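Local coordinates for tailspike protein (Siphovirus 9NA, PDB 3RIQ), which probably binds Salmonella lipopolysaccharide as the phage's receptor and cleaves its O-antigen chain as an endorhamnosidase, at residues Phe519-Ile529 with Asp535-Leu543; Gly234-Val243 with Leu265-Gln274. All coordinates share one frame; numbering follows the deposited sequence.

Interaction 1 (Phe519-Ile529 with Asp535-Leu543); sequences FFFGTDDELRI and DGTFVTYSL
The Phe-520 ring carries Arg-528 CB on one face, set toward the rim, and meets the CG2 methyl of Thr-540 at its edge, CZ to CG2 4.1 Å. Its CG sits between the backbone N and the carbonyl carbon (chi1 68°), and from there the ring lies over the neighbouring strand and its far end meets the threonine. The Phe-519 ring, on the opposite face of the sheet, also offers an edge, to Leu-543 CD1, and the Tyr-541 ring has Ile-529 O near its plane at the edge.

Between these rings, the strands 527-529 and 538-542 form part of an antiparallel hairpin. Ile-529 and Tyr-541 are a hydrogen-bonded pair: Ile-529 N gives to Tyr-541 O at 2.9 Å, and Tyr-541 N returns the bond to Ile-529 O at 2.9 Å, both in the carbonyl plane. The next such bond, Leu-543 N to Leu-527 O, is longer at 3.3 Å. The side chains of Leu-527 and Leu-543 lie side by side and point the same way, Leu-527 CD2 touching Leu-543 CD1 at 3.7 Å; Ile-529 CB and Tyr-541 CB meet on the same face.

Arg-528 and Ser-542 pair on the other face. The arginine runs extended from CG to NE, its aliphatic part passing Ser-542 OG, and its NH2 forms a salt bridge with Glu-526 OE2 at 3.5 Å.

Tyr-541 OH hydrogen-bonds Leu-527 N of the third subunit, and Leu-543 packs on Leu-543 of that subunit. The chemistry is therefore two-sided: Phe-519, Leu-527, Ile-529, Tyr-541 and Leu-543 make up the face turned to the other chains, while Phe-520, packed against Arg-528 CB, shares the other with Thr-540 and Ser-542.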
loop_
_atom_site.group_PDB
_atom_site.type_symbol
_atom_site.label_atom_id
_atom_site.label_comp_id
_atom_site.label_asym_id
_atom_site.label_seq_id
_atom_site.Cartn_x
_atom_site.Cartn_y
_atom_site.Cartn_z
ATOM N N PHE A 519 -7.714 -29.878 48.290
ATOM C CA PHE A 519 -6.878 -30.682 49.166
ATOM C C PHE A 519 -5.881 -29.806 49.934
ATOM O O PHE A 519 -5.445 -28.757 49.458
ATOM C CB PHE A 519 -6.090 -31.725 48.373
ATOM C CG PHE A 519 -6.942 -32.846 47.792
ATOM C CD1 PHE A 519 -7.667 -32.689 46.604
ATOM C CD2 PHE A 519 -6.985 -34.085 48.439
ATOM C CE1 PHE A 519 -8.423 -33.777 46.087
ATOM C CE2 PHE A 519 -7.720 -35.153 47.919
ATOM C CZ PHE A 519 -8.450 -34.988 46.755
ATOM N N PHE A 520 -5.522 -30.252 51.130
ATOM C CA PHE A 520 -4.496 -29.563 51.894
ATOM C C PHE A 520 -3.829 -30.501 52.879
ATOM O O PHE A 520 -4.374 -31.562 53.224
ATOM C CB PHE A 520 -5.082 -28.343 52.636
ATOM C CG PHE A 520 -6.031 -28.706 53.753
ATOM C CD1 PHE A 520 -7.392 -28.939 53.496
ATOM C CD2 PHE A 520 -5.559 -28.797 55.072
ATOM C CE1 PHE A 520 -8.256 -29.260 54.566
ATOM C CE2 PHE A 520 -6.404 -29.122 56.121
ATOM C CZ PHE A 520 -7.747 -29.330 55.888
ATOM N N PHE A 521 -2.642 -30.104 53.311
ATOM C CA PHE A 521 -1.931 -30.805 54.387
ATOM C C PHE A 521 -2.133 -30.152 55.748
ATOM O O PHE A 521 -1.956 -28.943 55.894
ATOM C CB PHE A 521 -0.446 -30.897 54.070
ATOM C CG PHE A 521 -0.122 -31.841 52.934
ATOM C CD1 PHE A 521 0.111 -31.354 51.635
ATOM C CD2 PHE A 521 -0.072 -33.219 53.156
ATOM C CE1 PHE A 521 0.411 -32.236 50.572
ATOM C CE2 PHE A 521 0.215 -34.110 52.094
ATOM C CZ PHE A 521 0.453 -33.608 50.799
ATOM N N GLY A 522 -2.469 -30.985 56.739
ATOM C CA GLY A 522 -2.671 -30.568 58.126
ATOM C C GLY A 522 -1.349 -30.364 58.850
ATOM O O GLY A 522 -0.282 -30.493 58.245
ATOM N N THR A 523 -1.412 -30.055 60.144
ATOM C CA THR A 523 -0.205 -29.661 60.913
ATOM C C THR A 523 0.808 -30.772 61.113
ATOM O O THR A 523 1.990 -30.496 61.380
ATOM C CB THR A 523 -0.544 -29.099 62.304
ATOM O OG1 THR A 523 -1.355 -30.048 63.009
ATOM C CG2 THR A 523 -1.272 -27.767 62.186
ATOM N N ASP A 524 0.346 -32.016 61.014
ATOM C CA ASP A 524 1.242 -33.168 61.009
ATOM C C ASP A 524 1.287 -33.855 59.639
ATOM O O ASP A 524 1.439 -35.077 59.558
ATOM C CB ASP A 524 0.849 -34.163 62.113
ATOM N N ASP A 525 1.169 -33.063 58.564
ATOM C CA ASP A 525 1.224 -33.579 57.190
ATOM C C ASP A 525 0.090 -34.523 56.779
ATOM O O ASP A 525 0.233 -35.245 55.789
ATOM C CB ASP A 525 2.558 -34.295 56.922
ATOM C CG ASP A 525 3.739 -33.349 56.878
ATOM O OD1 ASP A 525 3.598 -32.246 56.299
ATOM O OD2 ASP A 525 4.807 -33.732 57.416
ATOM N N GLU A 526 -1.017 -34.532 57.526
ATOM C CA GLU A 526 -2.188 -35.359 57.191
ATOM C C GLU A 526 -2.856 -34.770 55.937
ATOM O O GLU A 526 -3.142 -33.568 55.912
ATOM C CB GLU A 526 -3.207 -35.367 58.349
ATOM C CG GLU A 526 -2.657 -35.709 59.738
ATOM C CD GLU A 526 -2.296 -34.477 60.569
ATOM O OE1 GLU A 526 -1.933 -33.399 59.999
ATOM O OE2 GLU A 526 -2.376 -34.602 61.812
ATOM N N LEU A 527 -3.064 -35.586 54.896
ATOM C CA LEU A 527 -3.799 -35.120 53.719
ATOM C C LEU A 527 -5.304 -35.091 54.009
ATOM O O LEU A 527 -5.860 -36.072 54.520
ATOM C CB LEU A 527 -3.505 -35.992 52.488
ATOM C CG LEU A 527 -4.143 -35.503 51.166
ATOM C CD1 LEU A 527 -3.521 -34.191 50.666
ATOM C CD2 LEU A 527 -4.012 -36.558 50.078
ATOM N N ARG A 528 -5.933 -33.958 53.682
ATOM C CA ARG A 528 -7.332 -33.720 53.967
ATOM C C ARG A 528 -7.993 -33.028 52.798
ATOM O O ARG A 528 -7.313 -32.421 51.939
ATOM C CB ARG A 528 -7.460 -32.831 55.208
ATOM C CG ARG A 528 -7.045 -33.535 56.493
ATOM C CD ARG A 528 -7.196 -32.643 57.699
ATOM N NE ARG A 528 -6.625 -33.342 58.845
ATOM C CZ ARG A 528 -6.090 -32.748 59.907
ATOM N NH1 ARG A 528 -6.043 -31.420 59.990
ATOM N NH2 ARG A 528 -5.582 -33.494 60.886
ATOM N N ILE A 529 -9.326 -33.099 52.793
ATOM C CA ILE A 529 -10.130 -32.441 51.772
ATOM C C ILE A 529 -11.050 -31.471 52.475
ATOM O O ILE A 529 -11.812 -31.895 53.340
ATOM C CB ILE A 529 -10.998 -33.462 50.989
ATOM C CG1 ILE A 529 -10.107 -34.514 50.295
ATOM C CG2 ILE A 529 -11.957 -32.734 50.003
ATOM C CD1 ILE A 529 -10.900 -35.697 49.712
ATOM N N ASP A 535 -24.992 -26.645 49.320
ATOM C CA ASP A 535 -25.706 -25.598 50.054
ATOM C C ASP A 535 -24.771 -24.516 50.611
ATOM O O ASP A 535 -25.241 -23.585 51.272
ATOM C CB ASP A 535 -26.616 -26.195 51.149
ATOM C CG ASP A 535 -25.839 -26.826 52.293
ATOM O OD1 ASP A 535 -24.595 -26.806 52.264
ATOM O OD2 ASP A 535 -26.475 -27.373 53.230
ATOM N N GLY A 536 -23.467 -24.609 50.324
ATOM C CA GLY A 536 -22.504 -23.583 50.771
ATOM C C GLY A 536 -21.861 -23.835 52.131
ATOM O O GLY A 536 -20.912 -23.135 52.508
ATOM N N THR A 537 -22.349 -24.835 52.865
ATOM C CA THR A 537 -21.718 -25.218 54.136
ATOM C C THR A 537 -20.507 -26.126 53.884
ATOM O O THR A 537 -20.324 -26.636 52.776
ATOM C CB THR A 537 -22.697 -25.916 55.091
ATOM O OG1 THR A 537 -23.170 -27.136 54.504
ATOM C CG2 THR A 537 -23.885 -24.994 55.379
ATOM N N PHE A 538 -19.715 -26.344 54.925
ATOM C CA PHE A 538 -18.428 -27.013 54.796
ATOM C C PHE A 538 -18.281 -28.243 55.687
ATOM O O PHE A 538 -18.799 -28.274 56.827
ATOM C CB PHE A 538 -17.313 -26.035 55.178
ATOM C CG PHE A 538 -17.142 -24.879 54.221
ATOM C CD1 PHE A 538 -17.880 -23.710 54.387
ATOM C CD2 PHE A 538 -16.196 -24.940 53.182
ATOM C CE1 PHE A 538 -17.732 -22.629 53.512
ATOM C CE2 PHE A 538 -16.017 -23.844 52.303
ATOM C CZ PHE A 538 -16.805 -22.692 52.468
ATOM N N VAL A 539 -17.535 -29.229 55.173
ATOM C CA VAL A 539 -17.066 -30.372 55.963
ATOM C C VAL A 539 -15.638 -30.694 55.534
ATOM O O VAL A 539 -15.206 -30.365 54.412
ATOM C CB VAL A 539 -17.965 -31.646 55.808
ATOM C CG1 VAL A 539 -19.291 -31.487 56.615
ATOM C CG2 VAL A 539 -18.243 -31.982 54.329
ATOM N N THR A 540 -14.895 -31.304 56.446
ATOM C CA THR A 540 -13.531 -31.698 56.146
ATOM C C THR A 540 -13.410 -33.210 56.261
ATOM O O THR A 540 -13.803 -33.802 57.291
ATOM C CB THR A 540 -12.555 -31.003 57.111
ATOM O OG1 THR A 540 -12.629 -29.583 56.910
ATOM C CG2 THR A 540 -11.105 -31.490 56.871
ATOM N N TYR A 541 -12.851 -33.832 55.231
ATOM C CA TYR A 541 -12.542 -35.265 55.244
ATOM C C TYR A 541 -11.073 -35.483 55.515
ATOM O O TYR A 541 -10.236 -34.783 54.964
ATOM C CB TYR A 541 -12.905 -35.868 53.889
ATOM C CG TYR A 541 -14.387 -35.939 53.658
ATOM C CD1 TYR A 541 -15.065 -34.885 53.033
ATOM C CD2 TYR A 541 -15.122 -37.080 54.035
ATOM C CE1 TYR A 541 -16.437 -34.928 52.848
ATOM C CE2 TYR A 541 -16.492 -37.146 53.828
ATOM C CZ TYR A 541 -17.142 -36.064 53.232
ATOM O OH TYR A 541 -18.494 -36.110 53.004
ATOM N N SER A 542 -10.767 -36.431 56.398
ATOM C CA SER A 542 -9.390 -36.851 56.605
ATOM C C SER A 542 -9.209 -38.174 55.875
ATOM O O SER A 542 -10.116 -39.009 55.849
ATOM C CB SER A 542 -9.096 -36.989 58.109
ATOM O OG SER A 542 -9.038 -35.688 58.733
ATOM N N LEU A 543 -8.078 -38.354 55.211
ATOM C CA LEU A 543 -7.885 -39.599 54.472
ATOM C C LEU A 543 -7.143 -40.595 55.330
ATOM O O LEU A 543 -6.493 -40.202 56.317
ATOM C CB LEU A 543 -7.169 -39.352 53.151
ATOM C CG LEU A 543 -8.037 -38.466 52.250
ATOM C CD1 LEU A 543 -7.319 -38.042 50.993
ATOM C CD2 LEU A 543 -9.361 -39.166 51.919
ATOM O OXT LEU A 543 -7.216 -41.796 55.036
#

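Interaction 2 (Gly234-Val243 with Leu265-Gln274); sequences GVRDLISYRV and LVFDNITTIQ
Arg-242 grips Gln-274 side-on: NE at 2.9 Å and NH2 at 3.0 Å both give to the one oxygen OE1, which lies in the guanidinium plane, although the two flat groups are turned 40° apart. Both chains run side by side, Arg-242 extended from CG to NE. At the corner of the coil, Asn-269 ND2 donates to Asp-237 OD1 at 2.9 Å, with carboxylate and amide planes 82° apart. Asn-269 CG stands anti to the backbone N (chi1 -165°), which turns the amide to the anti side of OD1, out of the carboxylate plane.

Apolar contacts lie on both faces. Ile-273 CG2 meets the edge of the Tyr-241 ring, 3.8 Å from CD1, on the face of Ile-239; Val-235 CG1 rests on Ile-270 CD1 on the face of Leu-238.

All this hangs on parallel strands in exact register, successive rungs of the right-handed beta-helix; backbone bonds such as Ser-240 N to Thr-271 O, 2.8 Å, run on both sides of the corner.

Further out, Tyr-95 and Tyr-214 hold Arg-242 NH1, and Asp-319 and Gly-101 O take Gln-274 NE2. Asn-269 OD1 accepts from Arg-313 of the second subunit, whose Asp-268 also takes its ND2. Rung stacking thus rests on backbone bonds, while one polar pair fixes the C-terminal end of the two rungs and another the corner, where the Arg-236 NH1 salt bridge to Asp-237 OD2, weak as a hydrogen bond, may steady the Asp-237 charge.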
loop_
_atom_site.group_PDB
_atom_site.type_symbol
_atom_site.label_atom_id
_atom_site.label_comp_id
_atom_site.label_asym_id
_atom_site.label_seq_id
_atom_site.Cartn_x
_atom_site.Cartn_y
_atom_site.Cartn_z
ATOM N N GLY A 234 2.219 19.640 -1.456
ATOM C CA GLY A 234 3.018 18.557 -0.873
ATOM C C GLY A 234 3.902 17.847 -1.864
ATOM O O GLY A 234 4.384 18.454 -2.822
ATOM N N VAL A 235 4.147 16.558 -1.622
ATOM C CA VAL A 235 5.096 15.794 -2.445
ATOM C C VAL A 235 4.496 14.425 -2.734
ATOM O O VAL A 235 4.001 13.755 -1.820
ATOM C CB VAL A 235 6.466 15.586 -1.731
ATOM C CG1 VAL A 235 7.403 14.758 -2.607
ATOM C CG2 VAL A 235 7.084 16.938 -1.329
ATOM N N ARG A 236 4.592 13.988 -4.005
ATOM C CA ARG A 236 4.109 12.649 -4.394
ATOM C C ARG A 236 5.110 11.962 -5.311
ATOM O O ARG A 236 5.667 12.634 -6.191
ATOM C CB ARG A 236 2.738 12.750 -5.082
ATOM C CG ARG A 236 2.203 11.399 -5.561
ATOM C CD ARG A 236 0.748 11.432 -5.988
ATOM N NE ARG A 236 0.375 12.437 -7.000
ATOM C CZ ARG A 236 0.405 12.229 -8.320
ATOM N NH1 ARG A 236 0.921 11.088 -8.803
ATOM N NH2 ARG A 236 -0.075 13.164 -9.167
ATOM N N ASP A 237 5.359 10.659 -5.071
ATOM C CA ASP A 237 6.169 9.812 -6.008
ATOM C C ASP A 237 7.579 10.353 -6.198
ATOM O O ASP A 237 8.019 10.564 -7.348
ATOM C CB ASP A 237 5.490 9.701 -7.378
ATOM C CG ASP A 237 4.145 9.018 -7.322
ATOM O OD1 ASP A 237 3.917 8.198 -6.415
ATOM O OD2 ASP A 237 3.310 9.290 -8.223
ATOM N N LEU A 238 8.289 10.594 -5.090
ATOM C CA LEU A 238 9.658 11.130 -5.160
ATOM C C LEU A 238 10.642 10.138 -4.532
ATOM O O LEU A 238 10.331 9.498 -3.518
ATOM C CB LEU A 238 9.726 12.454 -4.363
ATOM C CG LEU A 238 11.096 13.127 -4.318
ATOM C CD1 LEU A 238 11.500 13.665 -5.695
ATOM C CD2 LEU A 238 11.085 14.248 -3.272
ATOM N N ILE A 239 11.828 10.036 -5.123
ATOM C CA ILE A 239 12.978 9.355 -4.459
ATOM C C ILE A 239 13.904 10.466 -3.973
ATOM O O ILE A 239 14.315 11.310 -4.773
ATOM C CB ILE A 239 13.722 8.400 -5.433
ATOM C CG1 ILE A 239 12.771 7.297 -5.924
ATOM C CG2 ILE A 239 14.945 7.831 -4.743
ATOM C CD1 ILE A 239 13.336 6.453 -7.036
ATOM N N SER A 240 14.238 10.474 -2.684
ATOM C CA SER A 240 15.153 11.461 -2.086
ATOM C C SER A 240 16.394 10.688 -1.678
ATOM O O SER A 240 16.309 9.790 -0.801
ATOM C CB SER A 240 14.486 12.077 -0.860
ATOM O OG SER A 240 15.386 12.920 -0.170
ATOM N N TYR A 241 17.530 10.980 -2.320
ATOM C CA TYR A 241 18.726 10.131 -2.166
ATOM C C TYR A 241 19.906 10.871 -1.567
ATOM O O TYR A 241 20.418 11.824 -2.180
ATOM C CB TYR A 241 19.127 9.620 -3.563
ATOM C CG TYR A 241 20.455 8.879 -3.627
ATOM C CD1 TYR A 241 20.687 7.694 -2.889
ATOM C CD2 TYR A 241 21.476 9.355 -4.468
ATOM C CE1 TYR A 241 21.914 7.013 -2.982
ATOM C CE2 TYR A 241 22.718 8.677 -4.570
ATOM C CZ TYR A 241 22.907 7.499 -3.821
ATOM O OH TYR A 241 24.085 6.777 -3.902
ATOM N N ARG A 242 20.311 10.458 -0.374
ATOM C CA ARG A 242 21.530 11.003 0.276
ATOM C C ARG A 242 21.569 12.529 0.448
ATOM O O ARG A 242 22.653 13.182 0.329
ATOM C CB ARG A 242 22.798 10.497 -0.433
ATOM C CG ARG A 242 23.019 9.023 -0.147
ATOM C CD ARG A 242 24.249 8.521 -0.893
ATOM N NE ARG A 242 24.527 7.127 -0.577
ATOM C CZ ARG A 242 25.569 6.474 -1.067
ATOM N NH1 ARG A 242 26.458 7.137 -1.831
ATOM N NH2 ARG A 242 25.771 5.203 -0.737
ATOM N N VAL A 243 20.409 13.097 0.759
ATOM C CA VAL A 243 20.419 14.523 1.108
ATOM C C VAL A 243 21.101 14.745 2.471
ATOM O O VAL A 243 21.175 13.846 3.331
ATOM C CB VAL A 243 18.996 15.177 1.051
ATOM C CG1 VAL A 243 18.393 14.915 -0.312
ATOM C CG2 VAL A 243 18.097 14.690 2.170
ATOM N N LEU A 265 -0.846 19.416 4.174
ATOM C CA LEU A 265 -0.170 18.952 2.954
ATOM C C LEU A 265 -0.356 17.441 2.819
ATOM O O LEU A 265 -0.760 16.751 3.790
ATOM C CB LEU A 265 1.332 19.292 3.019
ATOM C CG LEU A 265 1.606 20.808 3.120
ATOM C CD1 LEU A 265 3.105 21.064 3.376
ATOM C CD2 LEU A 265 1.172 21.553 1.839
ATOM N N VAL A 266 -0.052 16.928 1.622
ATOM C CA VAL A 266 -0.062 15.484 1.360
ATOM C C VAL A 266 1.335 15.025 0.971
ATOM O O VAL A 266 1.965 15.627 0.080
ATOM C CB VAL A 266 -1.034 15.138 0.196
ATOM C CG1 VAL A 266 -0.964 13.614 -0.114
ATOM C CG2 VAL A 266 -2.467 15.550 0.534
ATOM N N PHE A 267 1.822 13.989 1.661
ATOM C CA PHE A 267 3.086 13.347 1.332
ATOM C C PHE A 267 2.739 11.903 1.011
ATOM O O PHE A 267 2.359 11.139 1.924
ATOM C CB PHE A 267 4.060 13.431 2.521
ATOM C CG PHE A 267 4.341 14.853 2.959
ATOM C CD1 PHE A 267 5.326 15.600 2.315
ATOM C CD2 PHE A 267 3.565 15.486 3.969
ATOM C CE1 PHE A 267 5.583 16.921 2.708
ATOM C CE2 PHE A 267 3.811 16.830 4.347
ATOM C CZ PHE A 267 4.821 17.537 3.715
ATOM N N ASP A 268 2.859 11.545 -0.274
ATOM C CA ASP A 268 2.394 10.240 -0.766
ATOM C C ASP A 268 3.481 9.574 -1.614
ATOM O O ASP A 268 3.816 10.087 -2.683
ATOM C CB ASP A 268 1.098 10.438 -1.590
ATOM C CG ASP A 268 0.631 9.167 -2.313
ATOM O OD1 ASP A 268 0.997 8.037 -1.918
ATOM O OD2 ASP A 268 -0.160 9.310 -3.282
ATOM N N ASN A 269 4.002 8.439 -1.152
ATOM C CA ASN A 269 4.977 7.661 -1.911
ATOM C C ASN A 269 6.304 8.375 -2.038
ATOM O O ASN A 269 6.714 8.823 -3.131
ATOM C CB ASN A 269 4.447 7.231 -3.281
ATOM C CG ASN A 269 5.306 6.134 -3.901
ATOM O OD1 ASN A 269 6.132 5.560 -3.199
ATOM N ND2 ASN A 269 5.179 5.900 -5.204
ATOM N N ILE A 270 6.983 8.470 -0.913
ATOM C CA ILE A 270 8.310 9.033 -0.860
ATOM C C ILE A 270 9.228 7.900 -0.440
ATOM O O ILE A 270 8.940 7.202 0.529
ATOM C CB ILE A 270 8.393 10.198 0.125
ATOM C CG1 ILE A 270 7.427 11.322 -0.310
ATOM C CG2 ILE A 270 9.888 10.701 0.254
ATOM C CD1 ILE A 270 7.245 12.426 0.682
ATOM N N THR A 271 10.315 7.720 -1.190
ATOM C CA THR A 271 11.368 6.740 -0.897
ATOM C C THR A 271 12.598 7.535 -0.505
ATOM O O THR A 271 13.142 8.263 -1.358
ATOM C CB THR A 271 11.712 5.918 -2.180
ATOM O OG1 THR A 271 10.539 5.218 -2.608
ATOM C CG2 THR A 271 12.871 4.957 -1.934
ATOM N N THR A 272 13.056 7.391 0.740
ATOM C CA THR A 272 14.241 8.148 1.196
ATOM C C THR A 272 15.356 7.186 1.488
ATOM O O THR A 272 15.184 6.250 2.281
ATOM C CB THR A 272 13.956 8.968 2.447
ATOM O OG1 THR A 272 12.867 9.853 2.194
ATOM C CG2 THR A 272 15.208 9.787 2.834
ATOM N N ILE A 273 16.469 7.378 0.804
ATOM C CA ILE A 273 17.629 6.492 0.955
ATOM C C ILE A 273 18.812 7.244 1.564
ATOM O O ILE A 273 19.320 8.172 0.948
ATOM C CB ILE A 273 18.050 5.944 -0.436
ATOM C CG1 ILE A 273 16.903 5.087 -1.052
ATOM C CG2 ILE A 273 19.386 5.147 -0.323
ATOM C CD1 ILE A 273 17.068 4.730 -2.580
ATOM N N GLN A 274 19.252 6.841 2.762
ATOM C CA GLN A 274 20.492 7.349 3.383
ATOM C C GLN A 274 20.569 8.870 3.494
ATOM O O GLN A 274 21.620 9.460 3.231
ATOM C CB GLN A 274 21.727 6.789 2.684
ATOM C CG GLN A 274 21.842 5.273 2.872
ATOM C CD GLN A 274 23.060 4.708 2.157
ATOM O OE1 GLN A 274 23.339 5.037 0.978
ATOM N NE2 GLN A 274 23.803 3.864 2.855
HETATM O O HOH W 1 1.267 7.727 -5.849
HETATM O O HOH W 2 8.805 6.809 -4.063
HETATM O O HOH W 3 23.215 11.812 3.512
#

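The centre of interaction 2 is about 10 Å from the centre of the chain and that of interaction 1 about 64 Å, with about 62 Å between their nearest atoms. They share no strand. The rungs of 234-243 and 265-274 are parallel and largely buried, whereas 519-529 and 535-543 include an antiparallel hairpin that is only partly buried and brings the chain to its C-terminus. The side-chain chemistry differs accordingly: amide, carboxylate and guanidinium groups are bonded within the beta-helix contact, while aliphatic and aromatic packing dominates the terminal one. Both reach the two other subunits, through Asp-268 and Asn-269 in interaction 2 and through Leu-527, Tyr-541 and Leu-543 in interaction 1.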